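Side-chain contacts in potential RNA-dependent RNA polymerase (Human picobirnavirus, PDB 5I62), which catalyses template-directed RNA synthesis from ribonucleoside triphosphates and probably serves both transcription and genome replication of this double-stranded RNA virus: residues F248-P253 with T349-S354; A239-I244 with R401-D406; E341-H346 with L363-I368. All coordinates share one frame; numbering follows the deposited sequence.

Overall arrangement
Coming from the N terminus, helix 237-250 supplies the first half of two contacts: 239-244 opens contact 2 and 248-253 opens contact 1. The chain then passes through strand 257-261 and reaches the end of helix 327-345, where 341-346 opens contact 3. The next loop, 349-354, closes contact 1; after the hairpin of strands 355-357 and 360-363, segment 363-368 closes contact 3. Contacts 1 and 3 therefore cross, and both nest inside the long loop that contact 2 closes at strand 401-404. Together they tie helices 237-250 and 327-345 to the loops flanking the palm hairpin and to the small sheet after it.

Contact 1: F248-P253 with T349-S354; sequences FDTKGP and TLNPNS
An Asx turn in the polymerase palm, on the loop between helix 327-345 and the GDD-bearing motif C hairpin, offers its amide to Thr250, where helix 237-250 gives way to a loop. Asn351 ND2 donates to Thr250 OG1 at 3.1 Å, nearly straight at 163°, and the hydroxyl oxygen lies in the plane of the Asn351 amide. Asn353 ND2 comes to the same oxygen from another side, crossing the threonine at about a right angle, but that bond is weak. With chi1 64°, OG1 sits between the backbone N and the carbonyl carbon, facing the two asparagines. It has two firm partners, Asn351 ND2 and Lys246 O four residues back, and a weak third in Asn353 ND2.

The other side of the Asn351 amide makes the turn itself: OD1 accepts from Asn353 N at 2.9 Å, in the carbonyl plane, so one flat group is tied at both its oxygen and its nitrogen, which fixes its rotation. A type I turn runs on from Asn351 to Ser354. Its closing backbone bond is doubled by a side chain, because Asn351 O accepts from Ser354 N and, at 2.8 Å, from Ser354 OG.

Contact 2: A239-I244 with R401-D406; sequences AVDRRI and RWHHTD
His403 lays its imidazole against helix 237-250, with Ile244 over one face and Asp241 at its edge, and so joins that palm helix to the small three-stranded antiparallel sheet of strands 395-398, 401-404 and 416-417, a position consistent with polymerase motif E. The CG1 of Ile244 stands over the centre, 4.0 Å from the His403 ring centroid and 13° off the normal, a CH-pi contact. The second branch works nearer the root: Ile244 CG2, anti to its own backbone N, lies 3.8 Å from His403 CB. Both branches sit over the same face, CG1 above the ring centre and CG2 toward its CB and CG end, and the side chains cross at about a right angle.

Asp241, almost one turn earlier on the helix, brings its OD1 to 3.0 Å from His403 CE1, close to the ring plane, with carboxylate and ring turned 73° against each other. This is a close approach to a ring carbon rather than a hydrogen bond, though the negative charge would probably polarise the imidazole. The polar ends have firmer partners in the chain leading to strand 416-417: His403 ND1 bonds to Cys413 O, and Asp241 OD2 to Gly415 N. The histidine CB points to the helix, and chi1 -49° then places the ring with one face to Ile244 and its CE1 edge to Asp241.

The next residue faces the other way. His404 packs edge-to-face with Trp62, while its ND1 accepts from Asp406 N at 2.9 Å, in the plane of the ring.

Contact 3: E341-H346 with L363-I368; sequences EAAISH and LTYPGI
The ring of Tyr365 lies flat over the backbone of Ala343, near the end of helix 327-345, the motif B helix of the polymerase palm. Ala343 CA sits 3.8 Å from the centroid of the Tyr365 ring and only 4° off the normal, a CH-pi contact made by a main-chain carbon. The small alanine side chains probably let the ring settle this close to the helix. Ala343 CB reaches the root of the ring, 3.8 Å from Tyr365 CG, while Ala342 CB touches farther out, 3.9 Å from Tyr365 CE2.

The opposite face is filled from within the tyrosine's own loop. A type II turn runs from Tyr365 to Ile368, closed by Ile368 N bonding to Tyr365 O, and it folds Ile368 CB back over the centre of the ring, 3.5 Å above its plane. Gly367 takes the positive phi of this turn, and its N bonds to Asp255 OD1. Tyr365 CG is turned between its backbone N and carbonyl carbon, chi1 60°, which brings the ring back into the slot between Ala343 and Ile368. Ile368 in turn packs on Val258 of the sheet and Val373 of helix 370-378, so the tyrosine is one layer of the packing between the motif B helix and the sheet.

At the phenol end, His346 crosses obliquely, with its CD2 3.6 Å from Tyr365 OH. The last turn of the helix is braced by Ser345: Glu341 O accepts from Ser345 N on one face of its plane and, at 2.8 Å from the opposite face, from Ser345 OG, which also bonds to Arg379 NH2.

Contact 1: F248-P253 with T349-S354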
loop_
_atom_site.group_PDB
_atom_site.type_symbol
_atom_site.label_atom_id
_atom_site.label_comp_id
_atom_site.label_asym_id
_atom_site.label_seq_id
_atom_site.Cartn_x
_atom_site.Cartn_y
_atom_site.Cartn_z
ATOM N N PHE A 248 14.766 15.190 -12.134
ATOM C CA PHE A 248 15.540 15.161 -13.367
ATOM C C PHE A 248 16.137 16.529 -13.691
ATOM O O PHE A 248 17.269 16.614 -14.187
ATOM C CB PHE A 248 14.680 14.656 -14.519
ATOM C CG PHE A 248 14.580 13.163 -14.574
ATOM C CD1 PHE A 248 15.709 12.396 -14.820
ATOM C CD2 PHE A 248 13.378 12.523 -14.356
ATOM C CE1 PHE A 248 15.635 11.009 -14.861
ATOM C CE2 PHE A 248 13.294 11.133 -14.406
ATOM C CZ PHE A 248 14.424 10.380 -14.643
ATOM N N ASP A 249 15.389 17.604 -13.420
ATOM C CA ASP A 249 15.874 18.961 -13.686
ATOM C C ASP A 249 17.073 19.334 -12.821
ATOM O O ASP A 249 17.909 20.154 -13.238
ATOM C CB ASP A 249 14.759 19.984 -13.443
ATOM C CG ASP A 249 13.631 19.891 -14.457
ATOM O OD1 ASP A 249 13.838 19.299 -15.543
ATOM O OD2 ASP A 249 12.538 20.434 -14.161
ATOM N N THR A 250 17.160 18.787 -11.607
ATOM C CA THR A 250 18.156 19.212 -10.631
ATOM C C THR A 250 19.177 18.128 -10.303
ATOM O O THR A 250 19.959 18.296 -9.371
ATOM C CB THR A 250 17.477 19.695 -9.349
ATOM O OG1 THR A 250 16.759 18.605 -8.732
ATOM C CG2 THR A 250 16.512 20.827 -9.644
ATOM N N LYS A 251 19.209 17.027 -11.039
ATOM C CA LYS A 251 20.184 16.015 -10.690
ATOM C C LYS A 251 21.524 16.317 -11.346
ATOM O O LYS A 251 21.595 17.003 -12.369
ATOM C CB LYS A 251 19.723 14.623 -11.081
ATOM C CG LYS A 251 19.867 14.282 -12.524
ATOM C CD LYS A 251 19.751 12.769 -12.681
ATOM C CE LYS A 251 20.139 12.350 -14.072
ATOM N NZ LYS A 251 21.596 12.533 -14.316
ATOM N N GLY A 252 22.584 15.785 -10.743
ATOM C CA GLY A 252 23.887 15.774 -11.366
ATOM C C GLY A 252 23.842 15.215 -12.775
ATOM O O GLY A 252 23.323 14.121 -13.021
ATOM N N PRO A 253 24.373 15.981 -13.733
ATOM C CA PRO A 253 24.487 15.475 -15.112
ATOM C C PRO A 253 25.219 14.148 -15.213
ATOM O O PRO A 253 24.951 13.365 -16.123
ATOM C CB PRO A 253 25.263 16.591 -15.827
ATOM C CG PRO A 253 25.009 17.816 -14.997
ATOM C CD PRO A 253 24.911 17.342 -13.592
ATOM N N THR A 349 24.706 15.625 0.000
ATOM C CA THR A 349 23.364 16.001 0.422
ATOM C C THR A 349 22.341 15.334 -0.487
ATOM O O THR A 349 22.522 15.283 -1.704
ATOM C CB THR A 349 23.196 17.530 0.386
ATOM O OG1 THR A 349 24.120 18.126 1.302
ATOM C CG2 THR A 349 21.793 17.947 0.768
ATOM N N LEU A 350 21.270 14.809 0.115
ATOM C CA LEU A 350 20.198 14.205 -0.660
ATOM C C LEU A 350 19.552 15.263 -1.544
ATOM O O LEU A 350 19.239 16.361 -1.084
ATOM C CB LEU A 350 19.143 13.588 0.279
ATOM C CG LEU A 350 17.970 12.906 -0.436
ATOM C CD1 LEU A 350 18.499 11.658 -1.196
ATOM C CD2 LEU A 350 16.841 12.546 0.562
ATOM N N ASN A 351 19.356 14.950 -2.818
ATOM C CA ASN A 351 18.532 15.819 -3.648
ATOM C C ASN A 351 17.118 15.774 -3.081
ATOM O O ASN A 351 16.516 14.698 -3.047
ATOM C CB ASN A 351 18.558 15.350 -5.092
ATOM C CG ASN A 351 17.817 16.285 -6.037
ATOM O OD1 ASN A 351 16.698 16.737 -5.751
ATOM N ND2 ASN A 351 18.446 16.583 -7.173
ATOM N N PRO A 352 16.561 16.893 -2.610
ATOM C CA PRO A 352 15.270 16.842 -1.897
ATOM C C PRO A 352 14.094 16.478 -2.787
ATOM O O PRO A 352 13.014 16.173 -2.262
ATOM C CB PRO A 352 15.123 18.260 -1.328
ATOM C CG PRO A 352 15.907 19.126 -2.312
ATOM C CD PRO A 352 17.092 18.268 -2.712
ATOM N N ASN A 353 14.271 16.487 -4.109
ATOM C CA ASN A 353 13.228 16.003 -5.002
ATOM C C ASN A 353 13.196 14.480 -5.116
ATOM O O ASN A 353 12.335 13.951 -5.832
ATOM C CB ASN A 353 13.390 16.646 -6.374
ATOM C CG ASN A 353 13.341 18.163 -6.300
ATOM O OD1 ASN A 353 12.312 18.732 -5.931
ATOM N ND2 ASN A 353 14.443 18.817 -6.638
ATOM N N SER A 354 14.123 13.779 -4.457
ATOM C CA SER A 354 13.961 12.347 -4.234
ATOM C C SER A 354 12.639 12.106 -3.500
ATOM O O SER A 354 12.115 12.983 -2.810
ATOM C CB SER A 354 15.133 11.786 -3.420
ATOM O OG SER A 354 16.378 12.085 -4.054
#

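Contact 2: A239-I244 with R401-D406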
loop_
_atom_site.group_PDB
_atom_site.type_symbol
_atom_site.label_atom_id
_atom_site.label_comp_id
_atom_site.label_asym_id
_atom_site.label_seq_id
_atom_site.Cartn_x
_atom_site.Cartn_y
_atom_site.Cartn_z
ATOM N N ALA A 239 1.146 15.124 -8.329
ATOM C CA ALA A 239 2.170 15.667 -7.432
ATOM C C ALA A 239 3.444 14.831 -7.490
ATOM O O ALA A 239 4.555 15.368 -7.395
ATOM C CB ALA A 239 1.651 15.748 -6.001
ATOM N N VAL A 240 3.300 13.510 -7.631
ATOM C CA VAL A 240 4.469 12.643 -7.784
ATOM C C VAL A 240 5.224 13.006 -9.049
ATOM O O VAL A 240 6.456 13.097 -9.050
ATOM C CB VAL A 240 4.056 11.158 -7.804
ATOM C CG1 VAL A 240 5.254 10.283 -8.219
ATOM C CG2 VAL A 240 3.543 10.719 -6.449
ATOM N N ASP A 241 4.490 13.165 -10.155
ATOM C CA ASP A 241 5.088 13.456 -11.452
ATOM C C ASP A 241 5.816 14.791 -11.433
ATOM O O ASP A 241 6.876 14.939 -12.048
ATOM C CB ASP A 241 4.015 13.465 -12.544
ATOM C CG ASP A 241 3.346 12.101 -12.727
ATOM O OD1 ASP A 241 3.862 11.106 -12.159
ATOM O OD2 ASP A 241 2.313 12.015 -13.447
ATOM N N ARG A 242 5.255 15.782 -10.748
ATOM C CA ARG A 242 5.937 17.062 -10.678
ATOM C C ARG A 242 7.273 16.936 -9.974
ATOM O O ARG A 242 8.254 17.545 -10.396
ATOM C CB ARG A 242 5.083 18.118 -10.002
ATOM C CG ARG A 242 4.009 18.636 -10.921
ATOM C CD ARG A 242 3.420 19.902 -10.382
ATOM N NE ARG A 242 3.631 19.968 -8.943
ATOM C CZ ARG A 242 2.668 19.703 -8.060
ATOM N NH1 ARG A 242 1.449 19.343 -8.478
ATOM N NH2 ARG A 242 2.935 19.771 -6.754
ATOM N N ARG A 243 7.335 16.153 -8.894
ATOM C CA ARG A 243 8.606 16.014 -8.192
ATOM C C ARG A 243 9.597 15.161 -8.982
ATOM O O ARG A 243 10.803 15.442 -8.969
ATOM C CB ARG A 243 8.399 15.454 -6.792
ATOM C CG ARG A 243 9.668 15.553 -5.951
ATOM C CD ARG A 243 9.393 15.799 -4.493
ATOM N NE ARG A 243 8.586 16.995 -4.250
ATOM C CZ ARG A 243 8.067 17.306 -3.061
ATOM N NH1 ARG A 243 8.283 16.509 -2.018
ATOM N NH2 ARG A 243 7.330 18.403 -2.912
ATOM N N ILE A 244 9.122 14.109 -9.661
ATOM C CA ILE A 244 9.996 13.360 -10.574
ATOM C C ILE A 244 10.656 14.315 -11.564
ATOM O O ILE A 244 11.868 14.247 -11.820
ATOM C CB ILE A 244 9.213 12.272 -11.335
ATOM C CG1 ILE A 244 8.641 11.200 -10.397
ATOM C CG2 ILE A 244 10.105 11.638 -12.415
ATOM C CD1 ILE A 244 9.685 10.391 -9.691
ATOM N N ARG A 401 5.001 3.043 -12.036
ATOM C CA ARG A 401 4.880 3.917 -13.196
ATOM C C ARG A 401 6.268 4.243 -13.739
ATOM O O ARG A 401 7.204 4.486 -12.971
ATOM C CB ARG A 401 4.184 5.236 -12.868
ATOM C CG ARG A 401 2.681 5.206 -12.932
ATOM C CD ARG A 401 2.153 4.802 -11.612
ATOM N NE ARG A 401 0.696 4.917 -11.512
ATOM C CZ ARG A 401 0.003 4.296 -10.569
ATOM N NH1 ARG A 401 0.653 3.520 -9.706
ATOM N NH2 ARG A 401 -1.320 4.430 -10.493
ATOM N N TRP A 402 6.371 4.289 -15.063
ATOM C CA TRP A 402 7.604 4.629 -15.766
ATOM C C TRP A 402 7.615 6.118 -16.071
ATOM O O TRP A 402 6.592 6.693 -16.443
ATOM C CB TRP A 402 7.680 3.814 -17.051
ATOM C CG TRP A 402 8.753 4.119 -18.046
ATOM C CD1 TRP A 402 9.962 3.507 -18.150
ATOM C CD2 TRP A 402 8.673 5.040 -19.146
ATOM N NE1 TRP A 402 10.651 4.001 -19.228
ATOM C CE2 TRP A 402 9.884 4.947 -19.853
ATOM C CE3 TRP A 402 7.697 5.939 -19.588
ATOM C CZ2 TRP A 402 10.154 5.719 -20.981
ATOM C CZ3 TRP A 402 7.965 6.711 -20.707
ATOM C CH2 TRP A 402 9.182 6.583 -21.397
ATOM N N HIS A 403 8.765 6.746 -15.872
ATOM C CA HIS A 403 8.964 8.145 -16.228
ATOM C C HIS A 403 10.258 8.263 -17.022
ATOM O O HIS A 403 11.202 7.506 -16.807
ATOM C CB HIS A 403 9.058 9.062 -15.005
ATOM C CG HIS A 403 7.974 8.877 -13.988
ATOM N ND1 HIS A 403 6.977 9.808 -13.795
ATOM C CD2 HIS A 403 7.766 7.911 -13.064
ATOM C CE1 HIS A 403 6.188 9.413 -12.812
ATOM N NE2 HIS A 403 6.636 8.256 -12.360
ATOM N N HIS A 404 10.302 9.237 -17.921
ATOM C CA HIS A 404 11.475 9.447 -18.744
ATOM C C HIS A 404 11.695 10.937 -18.929
ATOM O O HIS A 404 10.741 11.680 -19.184
ATOM C CB HIS A 404 11.319 8.757 -20.098
ATOM C CG HIS A 404 12.596 8.625 -20.858
ATOM N ND1 HIS A 404 13.247 9.710 -21.400
ATOM C CD2 HIS A 404 13.339 7.540 -21.181
ATOM C CE1 HIS A 404 14.342 9.301 -22.015
ATOM N NE2 HIS A 404 14.419 7.988 -21.898
ATOM N N THR A 405 12.953 11.367 -18.806
ATOM C CA THR A 405 13.244 12.796 -18.881
ATOM C C THR A 405 12.805 13.393 -20.219
ATOM O O THR A 405 12.454 14.577 -20.286
ATOM C CB THR A 405 14.734 13.057 -18.609
ATOM O OG1 THR A 405 14.941 14.460 -18.430
ATOM C CG2 THR A 405 15.634 12.534 -19.752
ATOM N N ASP A 406 12.777 12.586 -21.288
ATOM C CA ASP A 406 12.328 13.049 -22.601
ATOM C C ASP A 406 10.831 12.854 -22.841
ATOM O O ASP A 406 10.342 13.216 -23.917
ATOM C CB ASP A 406 13.113 12.347 -23.709
ATOM C CG ASP A 406 14.600 12.639 -23.640
ATOM O OD1 ASP A 406 14.956 13.764 -23.225
ATOM O OD2 ASP A 406 15.408 11.763 -24.002
#

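Contact 3: E341-H346 with L363-I368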
loop_
_atom_site.group_PDB
_atom_site.type_symbol
_atom_site.label_atom_id
_atom_site.label_comp_id
_atom_site.label_asym_id
_atom_site.label_seq_id
_atom_site.Cartn_x
_atom_site.Cartn_y
_atom_site.Cartn_z
ATOM N N GLU A 341 20.577 9.509 4.991
ATOM C CA GLU A 341 21.762 8.864 5.546
ATOM C C GLU A 341 22.674 8.343 4.446
ATOM O O GLU A 341 23.902 8.428 4.561
ATOM C CB GLU A 341 21.364 7.728 6.486
ATOM C CG GLU A 341 22.553 7.025 7.122
ATOM C CD GLU A 341 22.128 5.762 7.856
ATOM O OE1 GLU A 341 21.557 4.848 7.206
ATOM O OE2 GLU A 341 22.339 5.700 9.088
ATOM N N ALA A 342 22.098 7.810 3.366
ATOM C CA ALA A 342 22.930 7.364 2.250
ATOM C C ALA A 342 23.766 8.521 1.692
ATOM O O ALA A 342 24.969 8.375 1.445
ATOM C CB ALA A 342 22.058 6.747 1.160
ATOM N N ALA A 343 23.139 9.679 1.479
ATOM C CA ALA A 343 23.862 10.831 0.945
ATOM C C ALA A 343 24.922 11.306 1.929
ATOM O O ALA A 343 26.087 11.520 1.566
ATOM C CB ALA A 343 22.886 11.965 0.620
ATOM N N ILE A 344 24.525 11.466 3.188
ATOM C CA ILE A 344 25.412 11.965 4.231
ATOM C C ILE A 344 26.581 11.013 4.443
ATOM O O ILE A 344 27.724 11.445 4.640
ATOM C CB ILE A 344 24.610 12.188 5.527
ATOM C CG1 ILE A 344 23.631 13.354 5.359
ATOM C CG2 ILE A 344 25.546 12.402 6.718
ATOM C CD1 ILE A 344 22.555 13.414 6.453
ATOM N N SER A 345 26.322 9.705 4.394
ATOM C CA SER A 345 27.402 8.733 4.503
ATOM C C SER A 345 28.413 8.862 3.370
ATOM O O SER A 345 29.560 8.435 3.531
ATOM C CB SER A 345 26.844 7.310 4.543
ATOM O OG SER A 345 26.118 7.078 5.739
ATOM N N HIS A 346 28.028 9.449 2.237
ATOM C CA HIS A 346 28.960 9.668 1.138
ATOM C C HIS A 346 29.314 11.141 0.978
ATOM O O HIS A 346 29.647 11.598 -0.118
ATOM C CB HIS A 346 28.416 9.055 -0.148
ATOM C CG HIS A 346 28.374 7.558 -0.103
ATOM N ND1 HIS A 346 29.459 6.773 -0.430
ATOM C CD2 HIS A 346 27.404 6.702 0.301
ATOM C CE1 HIS A 346 29.152 5.501 -0.257
ATOM N NE2 HIS A 346 27.908 5.429 0.182
ATOM N N LEU A 363 15.641 8.096 -5.839
ATOM C CA LEU A 363 16.500 9.106 -5.231
ATOM C C LEU A 363 17.744 9.356 -6.071
ATOM O O LEU A 363 18.145 8.538 -6.898
ATOM C CB LEU A 363 16.903 8.713 -3.798
ATOM C CG LEU A 363 18.015 7.666 -3.627
ATOM C CD1 LEU A 363 18.611 7.747 -2.223
ATOM C CD2 LEU A 363 17.473 6.255 -3.863
ATOM N N THR A 364 18.371 10.496 -5.811
ATOM C CA THR A 364 19.668 10.776 -6.406
ATOM C C THR A 364 20.452 11.683 -5.468
ATOM O O THR A 364 19.875 12.419 -4.665
ATOM C CB THR A 364 19.525 11.397 -7.811
ATOM O OG1 THR A 364 20.801 11.432 -8.468
ATOM C CG2 THR A 364 18.966 12.807 -7.719
ATOM N N TYR A 365 21.775 11.565 -5.535
ATOM C CA TYR A 365 22.698 12.490 -4.896
ATOM C C TYR A 365 24.050 12.342 -5.582
ATOM O O TYR A 365 24.272 11.368 -6.301
ATOM C CB TYR A 365 22.797 12.239 -3.377
ATOM C CG TYR A 365 23.286 10.857 -2.983
ATOM C CD1 TYR A 365 24.646 10.527 -3.016
ATOM C CD2 TYR A 365 22.391 9.890 -2.529
ATOM C CE1 TYR A 365 25.085 9.263 -2.639
ATOM C CE2 TYR A 365 22.816 8.630 -2.147
ATOM C CZ TYR A 365 24.163 8.318 -2.207
ATOM O OH TYR A 365 24.584 7.060 -1.830
ATOM N N PRO A 366 24.952 13.297 -5.407
ATOM C CA PRO A 366 26.247 13.231 -6.120
ATOM C C PRO A 366 27.013 11.940 -5.873
ATOM O O PRO A 366 27.320 11.610 -4.726
ATOM C CB PRO A 366 27.007 14.444 -5.569
ATOM C CG PRO A 366 25.903 15.445 -5.337
ATOM C CD PRO A 366 24.749 14.619 -4.779
ATOM N N GLY A 367 27.315 11.200 -6.943
ATOM C CA GLY A 367 28.066 9.962 -6.822
ATOM C C GLY A 367 27.272 8.757 -6.357
ATOM O O GLY A 367 27.873 7.728 -6.041
ATOM N N ILE A 368 25.938 8.848 -6.313
ATOM C CA ILE A 368 25.127 7.723 -5.848
ATOM C C ILE A 368 25.325 6.498 -6.734
ATOM O O ILE A 368 25.469 6.606 -7.956
ATOM C CB ILE A 368 23.640 8.121 -5.799
ATOM C CG1 ILE A 368 22.783 6.988 -5.232
ATOM C CG2 ILE A 368 23.114 8.488 -7.195
ATOM C CD1 ILE A 368 21.337 7.439 -5.053
#